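Local coordinates for protein glycosyl hydrolase (Bacteroides ovatus, PDB 3QC2) that is of unknown function but belongs to the glycosyl hydrolases and probably has the five-bladed beta-propeller fold of its clan, at residues W14-F19 / G260-Y265; S30-T35 / F97-T102; T223-V226 / L232-L235. One frame throughout, in Å; residues are numbered along the deposited sequence.

How the interactions relate
From the N terminus, residues 14-19 pack on strand 260-268; interaction 1 therefore closes only after about 240 residues, and both other contacts nest inside its loop. Interaction 2 opens with residues 30-35 and closes at 97-102, joining the segment ahead of strand 37-39 to an edge strand of one four-stranded antiparallel sheet. Interaction 3 follows in series, a short loop between 223-226 and 232-235 from the 222-224 strand region. Interactions 1 and 3 reach the same sheet, with centres about 22 Å apart, whereas interaction 2 lies across the chain's centre from both, its centre about 39 Å from that of interaction 3.

Interaction 1 of 3, residues W14-F19 / G260-Y265; sequences WAFGGF and GIVLLY
The backbone O of Phe-16 accepts a hydrogen bond from NE2 of Gln-287, joining the N-terminal segment to strand 283-290 beside the place where Phe-16 and Trp-14 meet Val-262. Between the segments themselves the contact is apolar, and Val-262 divides its two branches between the two aromatic residues. Its CG1 stands anti to the backbone N (chi1 179°) and lies 4.1 Å from CD1 of Phe-16; CB is 4.0 Å from CE1 of the same ring. CG2 instead approaches Trp-14, 4.0 Å from CE3 and 3.8 Å from the backbone O. Both rings thus offer an edge to the valine, not a face, and a compact beta-branched residue fits between them. Val-262 sits on a strand of the beta-propeller, flanked by strands 247-257 and 283-290. Both neighbours of the strand are already in place, and Trp-14 and Phe-16 meet it through side chains. The indole is packed within its own segment too, with CB of Ala-15 3.9 Å above one face of Trp-14, toward the rim. Phe-16 has further aromatic company in an edge-to-face pairing with Trp-336. Phe-16, Phe-19 and Leu-264 all touch Met-329 of strand 324-332, and a di(hydroxyethyl)ether molecule, probably from the crystallisation liquor, lies about 4 Å from the Phe-16 side chain.

Interaction 2 of 3, residues S30-T35 / F97-T102; sequences SPIENT and FQREKT
The CD1 methyl of Ile-32 lies over one face of the Arg-99 guanidinium, 3.5 Å above its plane and displaced toward the rim. Arg-99 belongs to strand 98-99, an edge strand of a four-stranded antiparallel sheet, the form of a propeller blade, and reaches from it to the segment 30-35. Its chain bends at chi3 (62°), which brings the end group against the Ser-30 carbonyl. NH1 donates to the O of Ser-30 at 2.8 Å with an N-H...O angle of 149°, the acceptor lying close to the guanidinium plane; NH2 adds a weak bond to that same O at 3.1 Å. Other donors of the group have partners outside the two segments: NE hydrogen-bonds to OH of Tyr-69, and NH2 forms a salt bridge with OE1 of Glu-49. These bonds at its edge would restrict the group's rotation, and the aliphatic Ile-32 packs on the flat surface where no donor points. Arginine suits the place because a planar group with many N-H bonds can serve a carbonyl, a hydroxyl and a carboxylate together. OG1 of Thr-35 hydrogen-bonds to OE2 of Glu-49, and one carboxylate thereby serves both Arg-99 and Thr-35. Farther along, Thr-35 and Lys-101 cross at about a right angle, with CG2 of Thr-35 4.1 Å from CG of Lys-101, and the Thr-35 CB 3.8 Å from the Lys-101 O.

Interaction 3 of 3, residues T223-V226 / L232-L235; sequences TPIV and LKKL
Ile-225, Lys-233 and Leu-232 bury the most surface here, and they do so around a single beta bridge between Val-226 and Leu-232, in the chain that includes strand 222-224, which pairs with strand 212-216 in a sheet of the beta-propeller. One backbone bond beside the bridge joins the two segments: N of Lys-233 donates to O of Ile-225 at 3.1 Å, nearly straight at 170°. Next to it the two side chains cross obliquely. CG of Lys-233 stands anti to the backbone N (chi1 -172°) and the chain runs extended from there; this lays the methylenes alongside Ile-225, with CD 3.7 Å from CG2 of Ile-225, and carries NZ past it to a water. A lysine suits such a border, its aliphatic stem serving the apolar neighbour and its amine the water. Leu-232 starts off away from the other segment, yet its CD2 comes back to touch Pro-224. That methyl is only 3.4 Å from CB of Pro-224, closer than carbons normally pack, and it meets the CB side of the proline ring, which itself packs on Phe-166 and Ala-169. Phe-174 and Trp-206 also touch Leu-232, which makes an apolar residue apt at this position. Two waters also bridge the segments. One sits between O of Ile-225, at 2.9 Å, and O of Lys-233, at 2.7 Å. The other donates to O of Val-226 at 2.9 Å and accepts from NZ of Lys-233 at 3.1 Å.

Interaction 1 of 3, residues W14-F19 / G260-Y265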
loop_
_atom_site.group_PDB
_atom_site.type_symbol
_atom_site.label_atom_id
_atom_site.label_comp_id
_atom_site.label_asym_id
_atom_site.label_seq_id
_atom_site.Cartn_x
_atom_site.Cartn_y
_atom_site.Cartn_z
ATOM N N TRP A 14 5.659 -14.134 -15.649
ATOM C CA TRP A 14 5.640 -12.645 -15.527
ATOM C C TRP A 14 5.480 -12.138 -14.077
ATOM O O TRP A 14 5.834 -11.007 -13.770
ATOM C CB TRP A 14 4.536 -12.040 -16.410
ATOM C CG TRP A 14 3.151 -12.545 -16.101
ATOM C CD1 TRP A 14 2.472 -13.541 -16.758
ATOM C CD2 TRP A 14 2.279 -12.080 -15.068
ATOM N NE1 TRP A 14 1.230 -13.720 -16.189
ATOM C CE2 TRP A 14 1.088 -12.836 -15.151
ATOM C CE3 TRP A 14 2.380 -11.096 -14.086
ATOM C CZ2 TRP A 14 0.020 -12.636 -14.287
ATOM C CZ3 TRP A 14 1.324 -10.905 -13.229
ATOM C CH2 TRP A 14 0.157 -11.671 -13.332
ATOM N N ALA A 15 4.946 -12.984 -13.200
ATOM C CA ALA A 15 4.672 -12.601 -11.805
ATOM C C ALA A 15 5.905 -12.644 -10.890
ATOM O O ALA A 15 6.855 -13.350 -11.157
ATOM C CB ALA A 15 3.558 -13.504 -11.226
ATOM N N PHE A 16 5.853 -11.854 -9.813
ATOM C CA PHE A 16 6.893 -11.836 -8.784
ATOM C C PHE A 16 6.549 -12.911 -7.771
ATOM O O PHE A 16 5.372 -13.070 -7.407
ATOM C CB PHE A 16 6.927 -10.479 -8.047
ATOM C CG PHE A 16 7.451 -9.334 -8.879
ATOM C CD1 PHE A 16 6.645 -8.720 -9.833
ATOM C CD2 PHE A 16 8.742 -8.849 -8.688
ATOM C CE1 PHE A 16 7.126 -7.654 -10.598
ATOM C CE2 PHE A 16 9.224 -7.783 -9.446
ATOM C CZ PHE A 16 8.416 -7.186 -10.400
ATOM N N GLY A 17 7.551 -13.641 -7.303
ATOM C CA GLY A 17 7.328 -14.662 -6.284
ATOM C C GLY A 17 8.115 -15.939 -6.492
ATOM O O GLY A 17 8.655 -16.167 -7.563
ATOM N N GLY A 18 8.159 -16.796 -5.473
ATOM C CA GLY A 18 7.465 -16.573 -4.191
ATOM C C GLY A 18 8.220 -15.691 -3.199
ATOM O O GLY A 18 9.436 -15.567 -3.265
ATOM N N PHE A 19 7.460 -15.077 -2.287
ATOM C CA PHE A 19 7.999 -14.238 -1.227
ATOM C C PHE A 19 8.044 -15.084 0.028
ATOM O O PHE A 19 7.013 -15.411 0.611
ATOM C CB PHE A 19 7.127 -13.014 -1.017
ATOM C CG PHE A 19 7.174 -12.039 -2.157
ATOM C CD1 PHE A 19 6.458 -12.272 -3.314
ATOM C CD2 PHE A 19 7.931 -10.884 -2.067
ATOM C CE1 PHE A 19 6.496 -11.361 -4.373
ATOM C CE2 PHE A 19 7.970 -9.975 -3.114
ATOM C CZ PHE A 19 7.249 -10.219 -4.267
ATOM N N GLY A 260 5.769 -6.771 -19.262
ATOM C CA GLY A 260 4.584 -5.891 -19.057
ATOM C C GLY A 260 4.594 -5.186 -17.691
ATOM O O GLY A 260 5.543 -5.334 -16.905
ATOM N N ILE A 261 3.537 -4.420 -17.416
ATOM C CA ILE A 261 3.405 -3.688 -16.149
ATOM C C ILE A 261 2.661 -4.558 -15.140
ATOM O O ILE A 261 1.520 -4.976 -15.388
ATOM C CB ILE A 261 2.637 -2.363 -16.333
ATOM C CG1 ILE A 261 3.376 -1.444 -17.308
ATOM C CG2 ILE A 261 2.443 -1.668 -15.001
ATOM C CD1 ILE A 261 2.593 -0.199 -17.684
ATOM N N VAL A 262 3.298 -4.822 -14.000
ATOM C CA VAL A 262 2.702 -5.646 -12.969
ATOM C C VAL A 262 2.202 -4.820 -11.784
ATOM O O VAL A 262 2.958 -4.049 -11.182
ATOM C CB VAL A 262 3.694 -6.673 -12.437
ATOM C CG1 VAL A 262 3.037 -7.517 -11.342
ATOM C CG2 VAL A 262 4.203 -7.549 -13.554
ATOM N N LEU A 263 0.922 -4.980 -11.462
ATOM C CA LEU A 263 0.308 -4.336 -10.287
ATOM C C LEU A 263 0.048 -5.433 -9.255
ATOM O O LEU A 263 -0.714 -6.366 -9.518
ATOM C CB LEU A 263 -1.014 -3.673 -10.659
ATOM C CG LEU A 263 -1.857 -3.023 -9.531
ATOM C CD1 LEU A 263 -1.155 -1.797 -8.913
ATOM C CD2 LEU A 263 -3.197 -2.635 -10.071
ATOM N N LEU A 264 0.705 -5.341 -8.103
ATOM C CA LEU A 264 0.475 -6.298 -7.026
ATOM C C LEU A 264 -0.616 -5.659 -6.228
ATOM O O LEU A 264 -0.512 -4.490 -5.880
ATOM C CB LEU A 264 1.724 -6.535 -6.190
ATOM C CG LEU A 264 2.928 -7.079 -6.986
ATOM C CD1 LEU A 264 3.602 -5.968 -7.760
ATOM C CD2 LEU A 264 3.926 -7.756 -6.067
ATOM N N TYR A 265 -1.687 -6.410 -5.956
ATOM C CA TYR A 265 -2.850 -5.838 -5.286
ATOM C C TYR A 265 -3.439 -6.743 -4.200
ATOM O O TYR A 265 -3.020 -7.894 -4.022
ATOM C CB TYR A 265 -3.919 -5.482 -6.344
ATOM C CG TYR A 265 -4.596 -6.680 -7.006
ATOM C CD1 TYR A 265 -4.016 -7.326 -8.072
ATOM C CD2 TYR A 265 -5.822 -7.124 -6.563
ATOM C CE1 TYR A 265 -4.646 -8.414 -8.690
ATOM C CE2 TYR A 265 -6.455 -8.183 -7.145
ATOM C CZ TYR A 265 -5.866 -8.838 -8.216
ATOM O OH TYR A 265 -6.509 -9.907 -8.794
#

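Interaction 2 of 3, residues S30-T35 / F97-T102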
loop_
_atom_site.group_PDB
_atom_site.type_symbol
_atom_site.label_atom_id
_atom_site.label_comp_id
_atom_site.label_asym_id
_atom_site.label_seq_id
_atom_site.Cartn_x
_atom_site.Cartn_y
_atom_site.Cartn_z
ATOM N N SER A 30 5.792 -4.033 15.715
ATOM C CA SER A 30 4.605 -4.259 16.517
ATOM C C SER A 30 4.306 -3.031 17.366
ATOM O O SER A 30 5.182 -2.158 17.539
ATOM C CB SER A 30 4.810 -5.471 17.425
ATOM O OG SER A 30 5.018 -6.628 16.665
ATOM N N PRO A 31 3.066 -2.942 17.906
ATOM C CA PRO A 31 2.712 -1.800 18.760
ATOM C C PRO A 31 3.594 -1.672 20.024
ATOM O O PRO A 31 4.002 -2.688 20.607
ATOM C CB PRO A 31 1.259 -2.096 19.160
ATOM C CG PRO A 31 0.748 -3.024 18.132
ATOM C CD PRO A 31 1.904 -3.816 17.639
ATOM N N ILE A 32 3.871 -0.419 20.417
ATOM C CA ILE A 32 4.666 -0.089 21.601
ATOM C C ILE A 32 3.805 0.766 22.523
ATOM O O ILE A 32 3.232 1.786 22.098
ATOM C CB ILE A 32 5.960 0.705 21.238
ATOM C CG1 ILE A 32 6.888 -0.137 20.363
ATOM C CG2 ILE A 32 6.702 1.114 22.481
ATOM C CD1 ILE A 32 8.239 0.530 20.090
ATOM N N GLU A 33 3.737 0.365 23.784
ATOM C CA GLU A 33 2.912 1.029 24.798
ATOM C C GLU A 33 3.526 2.372 25.313
ATOM O O GLU A 33 2.846 3.401 25.375
ATOM C CB GLU A 33 2.736 0.051 25.983
ATOM C CG GLU A 33 1.786 0.487 27.100
ATOM C CD GLU A 33 0.303 0.399 26.710
ATOM O OE1 GLU A 33 -0.028 -0.299 25.717
ATOM O OE2 GLU A 33 -0.532 1.017 27.425
ATOM N N ASN A 34 4.813 2.319 25.663
ATOM C CA ASN A 34 5.562 3.462 26.302
ATOM C C ASN A 34 5.886 4.733 25.491
ATOM O O ASN A 34 6.075 5.801 26.085
ATOM C CB ASN A 34 6.891 2.936 26.921
ATOM C CG ASN A 34 7.718 2.024 25.924
ATOM O OD1 ASN A 34 7.292 0.897 25.581
ATOM N ND2 ASN A 34 8.897 2.503 25.512
ATOM N N THR A 35 5.956 4.638 24.168
ATOM C CA THR A 35 6.335 5.813 23.341
ATOM C C THR A 35 5.226 6.886 23.278
ATOM O O THR A 35 4.110 6.609 22.874
ATOM C CB THR A 35 6.720 5.389 21.949
ATOM O OG1 THR A 35 5.623 4.691 21.349
ATOM C CG2 THR A 35 7.972 4.466 21.995
ATOM N N PHE A 97 14.446 -3.527 11.939
ATOM C CA PHE A 97 14.227 -2.083 11.841
ATOM C C PHE A 97 14.523 -1.301 13.108
ATOM O O PHE A 97 14.384 -1.812 14.228
ATOM C CB PHE A 97 12.793 -1.819 11.377
ATOM C CG PHE A 97 12.574 -2.145 9.949
ATOM C CD1 PHE A 97 12.403 -3.472 9.538
ATOM C CD2 PHE A 97 12.572 -1.143 8.992
ATOM C CE1 PHE A 97 12.217 -3.784 8.203
ATOM C CE2 PHE A 97 12.387 -1.443 7.655
ATOM C CZ PHE A 97 12.203 -2.771 7.256
ATOM N N GLN A 98 14.940 -0.043 12.894
ATOM C CA GLN A 98 15.285 0.904 13.950
ATOM C C GLN A 98 14.275 2.064 13.873
ATOM O O GLN A 98 14.345 2.915 12.983
ATOM C CB GLN A 98 16.706 1.397 13.744
ATOM C CG GLN A 98 17.742 0.252 13.677
ATOM C CD GLN A 98 19.156 0.728 13.433
ATOM O OE1 GLN A 98 19.718 1.483 14.221
ATOM N NE2 GLN A 98 19.759 0.248 12.349
ATOM N N ARG A 99 13.353 2.088 14.819
ATOM C CA ARG A 99 12.241 3.050 14.811
ATOM C C ARG A 99 12.488 4.307 15.589
ATOM O O ARG A 99 13.215 4.304 16.575
ATOM C CB ARG A 99 11.012 2.359 15.406
ATOM C CG ARG A 99 10.608 1.091 14.665
ATOM C CD ARG A 99 9.775 0.159 15.527
ATOM N NE ARG A 99 8.501 0.737 15.968
ATOM C CZ ARG A 99 7.541 0.052 16.606
ATOM N NH1 ARG A 99 7.704 -1.244 16.879
ATOM N NH2 ARG A 99 6.416 0.659 16.962
ATOM N N GLU A 100 11.875 5.400 15.139
ATOM C CA GLU A 100 11.922 6.662 15.883
ATOM C C GLU A 100 10.784 6.576 16.871
ATOM O O GLU A 100 9.786 5.896 16.616
ATOM C CB GLU A 100 11.750 7.877 14.972
ATOM C CG GLU A 100 12.863 8.074 13.930
ATOM C CD GLU A 100 14.250 8.400 14.538
ATOM O OE1 GLU A 100 14.336 8.729 15.761
ATOM O OE2 GLU A 100 15.255 8.342 13.775
ATOM N N LYS A 101 10.920 7.260 17.993
ATOM C CA LYS A 101 9.908 7.213 19.048
ATOM C C LYS A 101 8.749 8.203 18.867
ATOM O O LYS A 101 7.820 8.224 19.679
ATOM C CB LYS A 101 10.560 7.401 20.404
ATOM C CG LYS A 101 11.488 6.234 20.795
ATOM C CD LYS A 101 11.982 6.389 22.229
ATOM C CE LYS A 101 12.729 5.167 22.694
ATOM N NZ LYS A 101 13.073 5.290 24.144
ATOM N N THR A 102 8.794 9.000 17.803
ATOM C CA THR A 102 7.731 9.959 17.508
ATOM C C THR A 102 7.353 9.850 16.008
ATOM O O THR A 102 8.201 9.513 15.184
ATOM C CB THR A 102 8.163 11.397 17.861
ATOM O OG1 THR A 102 9.284 11.778 17.064
ATOM C CG2 THR A 102 8.547 11.504 19.360
#

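Interaction 3 of 3, residues T223-V226 / L232-L235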
loop_
_atom_site.group_PDB
_atom_site.type_symbol
_atom_site.label_atom_id
_atom_site.label_comp_id
_atom_site.label_asym_id
_atom_site.label_seq_id
_atom_site.Cartn_x
_atom_site.Cartn_y
_atom_site.Cartn_z
ATOM N N THR A 223 -5.088 13.581 -12.652
ATOM C CA THR A 223 -6.315 13.603 -13.435
ATOM C C THR A 223 -6.760 12.150 -13.684
ATOM O O THR A 223 -6.060 11.399 -14.362
ATOM C CB THR A 223 -6.093 14.313 -14.791
ATOM O OG1 THR A 223 -5.558 15.623 -14.566
ATOM C CG2 THR A 223 -7.400 14.419 -15.575
ATOM N N PRO A 224 -7.924 11.748 -13.125
ATOM C CA PRO A 224 -8.380 10.365 -13.336
ATOM C C PRO A 224 -8.699 10.080 -14.791
ATOM O O PRO A 224 -9.123 10.979 -15.521
ATOM C CB PRO A 224 -9.676 10.273 -12.492
ATOM C CG PRO A 224 -9.709 11.477 -11.660
ATOM C CD PRO A 224 -8.892 12.528 -12.337
ATOM N N ILE A 225 -8.474 8.839 -15.218
ATOM C CA ILE A 225 -8.786 8.421 -16.580
ATOM C C ILE A 225 -10.271 8.205 -16.606
ATOM O O ILE A 225 -10.819 7.476 -15.775
ATOM C CB ILE A 225 -8.002 7.169 -16.983
ATOM C CG1 ILE A 225 -6.508 7.528 -17.060
ATOM C CG2 ILE A 225 -8.486 6.628 -18.334
ATOM C CD1 ILE A 225 -5.619 6.399 -17.467
ATOM N N VAL A 226 -10.934 8.857 -17.541
ATOM C CA VAL A 226 -12.379 8.816 -17.595
ATOM C C VAL A 226 -12.928 8.337 -18.930
ATOM O O VAL A 226 -12.241 8.345 -19.940
ATOM C CB VAL A 226 -12.978 10.230 -17.256
ATOM C CG1 VAL A 226 -12.568 10.651 -15.854
ATOM C CG2 VAL A 226 -12.527 11.273 -18.276
ATOM N N LEU A 232 -15.610 7.408 -14.169
ATOM C CA LEU A 232 -14.282 6.852 -13.941
ATOM C C LEU A 232 -14.158 5.531 -14.678
ATOM O O LEU A 232 -15.018 4.656 -14.549
ATOM C CB LEU A 232 -14.033 6.633 -12.455
ATOM C CG LEU A 232 -13.932 7.874 -11.568
ATOM C CD1 LEU A 232 -13.943 7.478 -10.076
ATOM C CD2 LEU A 232 -12.676 8.681 -11.907
ATOM N N LYS A 233 -13.077 5.387 -15.436
ATOM C CA LYS A 233 -12.835 4.194 -16.238
ATOM C C LYS A 233 -12.322 3.034 -15.383
ATOM O O LYS A 233 -11.242 3.101 -14.824
ATOM C CB LYS A 233 -11.834 4.527 -17.344
ATOM C CG LYS A 233 -11.619 3.446 -18.389
ATOM C CD LYS A 233 -10.740 3.996 -19.554
ATOM C CE LYS A 233 -10.711 3.045 -20.746
ATOM N NZ LYS A 233 -10.029 3.635 -21.935
ATOM N N LYS A 234 -13.119 1.970 -15.297
ATOM C CA LYS A 234 -12.758 0.783 -14.539
ATOM C C LYS A 234 -11.851 -0.123 -15.390
ATOM O O LYS A 234 -12.279 -0.614 -16.446
ATOM C CB LYS A 234 -14.030 0.020 -14.135
ATOM C CG LYS A 234 -15.028 0.851 -13.306
ATOM C CD LYS A 234 -16.367 0.132 -13.118
ATOM C CE LYS A 234 -17.406 1.035 -12.354
ATOM N N LEU A 235 -10.595 -0.320 -14.946
ATOM C CA LEU A 235 -9.631 -1.207 -15.644
ATOM C C LEU A 235 -9.998 -2.675 -15.393
ATOM O O LEU A 235 -10.069 -3.465 -16.322
ATOM C CB LEU A 235 -8.198 -0.889 -15.226
ATOM C CG LEU A 235 -7.564 0.315 -15.963
ATOM C CD1 LEU A 235 -8.551 1.418 -16.242
ATOM C CD2 LEU A 235 -6.348 0.833 -15.206
HETATM O O HOH W 1 -9.734 5.298 -14.265
HETATM O O HOH W 2 -10.958 6.590 -21.789
#